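Local coordinates for tailspike protein (Siphovirus 9NA, PDB 3RIQ), which binds Salmonella lipopolysaccharide as the phage's receptor and cleaves its O-antigen chains as an endorhamnosidase, working as a trimer of right-handed beta-helices, at the interface of chains A and B. Sequence-based numbering; all coordinates share one arbitrary frame. Chains: chain A/B, Tailspike protein.

Contact 1: the interface of chains A and B. Residues chain A 269, 271, 314, 316, 338; chain B 313, 333, 335.
Two right-handed beta-helices lie side by side here, and B:Arg313, the last residue of strand 311-313, reaches across to a face of chain A built from strands 270-273, 315-318 and 333-340 and the turns at A:Asn269 and A:Asn314. The arginine makes the polar bonds of this patch and hides 58 of its 173 Å². Its CG sits between the backbone N and the carbonyl carbon (chi1 48°), and the chain bends at chi3, which lays the guanidinium against the side of A:Ile316. Methyl CG2 of A:Ile316 caps one face of that group over its centre, 3.8 Å from CZ of B:Arg313. At the rim of the guanidinium, NH1 of B:Arg313 donates to the side-chain carbonyl OD1 of A:Asn269 at 2.8 Å. This bond is nearly straight, 169° at the hydrogen, and OD1 lies in the guanidinium plane, although the amide itself is turned 47° from that plane. A:Asn269 offers OD1 with its CG anti to the backbone N. The same NH1 of B:Arg313 also meets water 1 at 2.9 Å, and this water lies 2.8 Å from the hydroxyl OG1 of A:Thr271, bridging the arginine to strand 270-273 of chain A. NH2 of B:Arg313 makes a weak, bent bond to the backbone O of A:Asn314 at 3.2 Å. Asparagine amide, water and methyl together probably limit rotation of the guanidinium. Further along, CD1 of A:Ile316 touches CG2 of B:Ile333 at 4.1 Å, a loose apolar contact. CG2 of A:Val338 comes alongside the carboxylate of B:Asp335, 3.7 Å from OD2. The carboxylate may favour the positive charge of the nearby arginine. The patch thus joins neighbouring strands of one beta-helix to the next through one long polar side chain flanked by apolar contacts, and probably helps keep the helices of the trimer aligned.

Contact 2: the interface of chains A and B. Residues chain A 437, 459, 461, 464, 469, 471; chain B 445-446, 450, 454.
A:Ser471 turns its OG into the position between the backbone N and the carbonyl carbon (chi1 74°), which aims the hydroxyl at the backbone of B:Ser454, while A:Cys461 holds SG anti to its own backbone N (chi1 179°) and extends it towards B:Ala446 and B:Thr450. OG of A:Ser471 donates to the carbonyl O of B:Ser454 at 2.7 Å, in the carbonyl plane and on a lone pair. The two serine CB atoms behind this bond, of A:Ser471 and B:Ser454, are pressed together at 3.5 Å, a close carbon contact. The hydroxyl OG of B:Ser454 points elsewhere and rests on CB of A:Cys461 at 3.4 Å. Beside it, SG of A:Cys461 packs on the methyl CB of B:Ala446 at 3.9 Å and, at a similar separation, on CG2 of B:Thr450. The methyls of A:Ala464 and B:Ala446 meet tip to tip, CB to CB, at 3.7 Å. The side chains of B:Thr450 and A:Glu469 cross obliquely, CG2 of the threonine against CG of the glutamate at 3.8 Å. At the other end, the ring of B:Pro445 lies against the backbone of A:Asn437, with CB of the proline 3.3 Å from the asparagine O. Within chain B, OG1 of B:Thr450 lies within bonding distance of the carbonyl oxygens of both B:Pro445 and B:Ala446, the latter at 3.0 Å with OG1 above its carbonyl plane. The one hydroxyl hydrogen must be shared or alternate between them, which probably steadies the loop with the threonine methyl turned towards chain A. Small side chains therefore let the chain B loop lie close against strands 455-461 and 470-479 of chain A, and the A:Ser471 bond adds a polar anchor, which probably helps lock the chains together in the trimer.

Contact 1: the interface of chains A and B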
# COMPACT_ATOMS: atom_id res chain seq x y z
N ASN A 269 6.38 -6.54 -2.27
CA ASN A 269 5.57 -7.36 -1.37
C ASN A 269 6.35 -8.55 -0.83
O ASN A 269 6.07 -9.72 -1.17
CB ASN A 269 4.25 -7.80 -1.99
CG ASN A 269 3.27 -8.33 -0.95
OD1 ASN A 269 3.52 -8.14 0.24
ND2 ASN A 269 2.23 -9.05 -1.36
N THR A 271 7.44 -10.21 2.81
CA THR A 271 7.18 -10.28 4.25
C THR A 271 8.32 -11.09 4.85
O THR A 271 8.44 -12.29 4.54
CB THR A 271 5.85 -11.05 4.53
OG1 THR A 271 4.77 -10.35 3.91
CG2 THR A 271 5.61 -11.23 6.03
N ASN A 314 6.26 -2.09 -0.79
CA ASN A 314 5.28 -2.96 -0.10
C ASN A 314 5.95 -4.03 0.77
O ASN A 314 5.52 -5.20 0.79
CB ASN A 314 4.31 -3.56 -1.13
CG ASN A 314 3.64 -2.48 -1.99
OD1 ASN A 314 3.15 -1.50 -1.47
ND2 ASN A 314 3.68 -2.65 -3.30
N ILE A 316 7.24 -5.66 4.39
CA ILE A 316 6.95 -5.65 5.84
C ILE A 316 7.88 -6.65 6.51
O ILE A 316 8.02 -7.79 6.02
CB ILE A 316 5.45 -5.95 6.15
CG1 ILE A 316 5.21 -5.86 7.68
CG2 ILE A 316 5.00 -7.30 5.55
CD1 ILE A 316 3.73 -5.91 8.07
N VAL A 338 7.34 -1.21 6.04
CA VAL A 338 6.88 -1.23 7.45
C VAL A 338 7.77 -2.20 8.19
O VAL A 338 7.89 -3.35 7.77
CB VAL A 338 5.40 -1.75 7.54
CG1 VAL A 338 4.94 -1.94 8.98
CG2 VAL A 338 4.46 -0.81 6.75
N ARG B 313 -3.34 -7.10 5.98
CA ARG B 313 -2.82 -5.93 5.26
C ARG B 313 -3.40 -5.76 3.86
O ARG B 313 -3.85 -6.75 3.22
CB ARG B 313 -1.30 -5.92 5.22
CG ARG B 313 -0.66 -7.17 4.83
CD ARG B 313 0.89 -7.19 5.14
NE ARG B 313 1.64 -6.25 4.31
CZ ARG B 313 2.21 -6.54 3.15
NH1 ARG B 313 2.11 -7.77 2.66
NH2 ARG B 313 2.83 -5.58 2.45
N ILE B 333 -1.05 -7.68 13.71
CA ILE B 333 -0.50 -6.53 12.95
C ILE B 333 -1.47 -6.22 11.83
O ILE B 333 -1.80 -7.10 11.05
CB ILE B 333 0.93 -6.82 12.42
CG1 ILE B 333 1.88 -6.98 13.59
CG2 ILE B 333 1.38 -5.71 11.46
CD1 ILE B 333 3.26 -7.52 13.21
N ASP B 335 -2.18 -3.40 8.78
CA ASP B 335 -1.64 -2.25 8.04
C ASP B 335 -2.36 -2.06 6.72
O ASP B 335 -2.53 -3.03 5.97
CB ASP B 335 -0.12 -2.43 7.76
CG ASP B 335 0.44 -1.28 6.93
OD1 ASP B 335 0.30 -0.11 7.41
OD2 ASP B 335 0.95 -1.48 5.80
O HOH W 1 1.93 -10.34 4.08

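Contact 2: the interface of chains A and B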
# COMPACT_ATOMS: atom_id res chain seq x y z
N ASN A 437 -2.51 18.37 31.61
CA ASN A 437 -3.21 19.63 31.90
C ASN A 437 -2.72 20.84 31.13
O ASN A 437 -3.48 21.78 30.95
CB ASN A 437 -3.23 19.93 33.40
CG ASN A 437 -4.09 18.96 34.18
OD1 ASN A 437 -5.15 18.50 33.71
ND2 ASN A 437 -3.64 18.64 35.39
N ALA A 459 -1.04 26.49 26.51
CA ALA A 459 -2.43 26.46 26.99
C ALA A 459 -2.38 25.66 28.28
O ALA A 459 -2.05 24.47 28.23
CB ALA A 459 -3.29 25.72 25.99
N CYS A 461 -4.53 24.33 31.42
CA CYS A 461 -5.87 24.18 32.00
C CYS A 461 -5.79 24.07 33.51
O CYS A 461 -5.16 23.15 34.04
CB CYS A 461 -6.56 22.94 31.43
SG CYS A 461 -8.23 22.69 32.14
N ALA A 464 -10.55 21.71 34.95
CA ALA A 464 -10.95 20.79 33.88
C ALA A 464 -12.32 20.27 34.25
O ALA A 464 -12.46 19.15 34.75
CB ALA A 464 -9.97 19.61 33.77
N GLU A 469 -14.56 25.30 32.27
CA GLU A 469 -13.12 25.27 32.17
C GLU A 469 -12.48 26.62 32.55
O GLU A 469 -13.08 27.70 32.34
CB GLU A 469 -12.72 24.92 30.74
CG GLU A 469 -13.26 23.57 30.24
CD GLU A 469 -14.64 23.63 29.57
OE1 GLU A 469 -15.35 24.69 29.57
OE2 GLU A 469 -15.02 22.57 29.03
N SER A 471 -8.41 28.45 32.32
CA SER A 471 -7.07 28.32 31.79
C SER A 471 -6.22 29.59 31.91
O SER A 471 -6.75 30.71 32.09
CB SER A 471 -7.10 27.91 30.30
OG SER A 471 -7.49 29.02 29.49
N PRO B 445 -6.00 20.95 26.14
CA PRO B 445 -5.43 20.06 27.17
C PRO B 445 -6.50 19.58 28.16
O PRO B 445 -7.66 20.01 28.08
CB PRO B 445 -4.41 20.92 27.87
CG PRO B 445 -4.92 22.34 27.72
CD PRO B 445 -5.60 22.36 26.34
N ALA B 446 -6.12 18.67 29.06
CA ALA B 446 -7.10 18.01 29.93
C ALA B 446 -8.25 17.45 29.09
O ALA B 446 -9.43 17.67 29.40
CB ALA B 446 -7.62 18.99 31.02
N THR B 450 -12.49 18.08 29.55
CA THR B 450 -12.91 19.39 29.03
C THR B 450 -13.74 19.23 27.76
O THR B 450 -13.54 18.26 27.00
CB THR B 450 -11.68 20.34 28.75
OG1 THR B 450 -10.80 19.74 27.78
CG2 THR B 450 -10.89 20.63 30.03
N SER B 454 -8.59 25.43 25.95
CA SER B 454 -7.98 26.33 26.93
C SER B 454 -7.34 27.55 26.24
O SER B 454 -7.09 28.57 26.88
CB SER B 454 -6.93 25.58 27.76
OG SER B 454 -7.56 24.71 28.72

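The C-alpha centres of contact 1 and contact 2 are about 39 Å apart, and the two have no residue or strand in common. Contact 1 draws on the beta-helix strands 270-273, 311-313, 315-318 and 333-340, whereas contact 2 lies further towards the C-terminus, where strands 455-461 and 470-479 of chain A meet a loop of chain B. The same pair of subunits is therefore joined in two ways: through a polar arginine with water in the first, through close packing of small side chains in the second. Repeated around the trimer, such contacts would secure the elongated spike along its length.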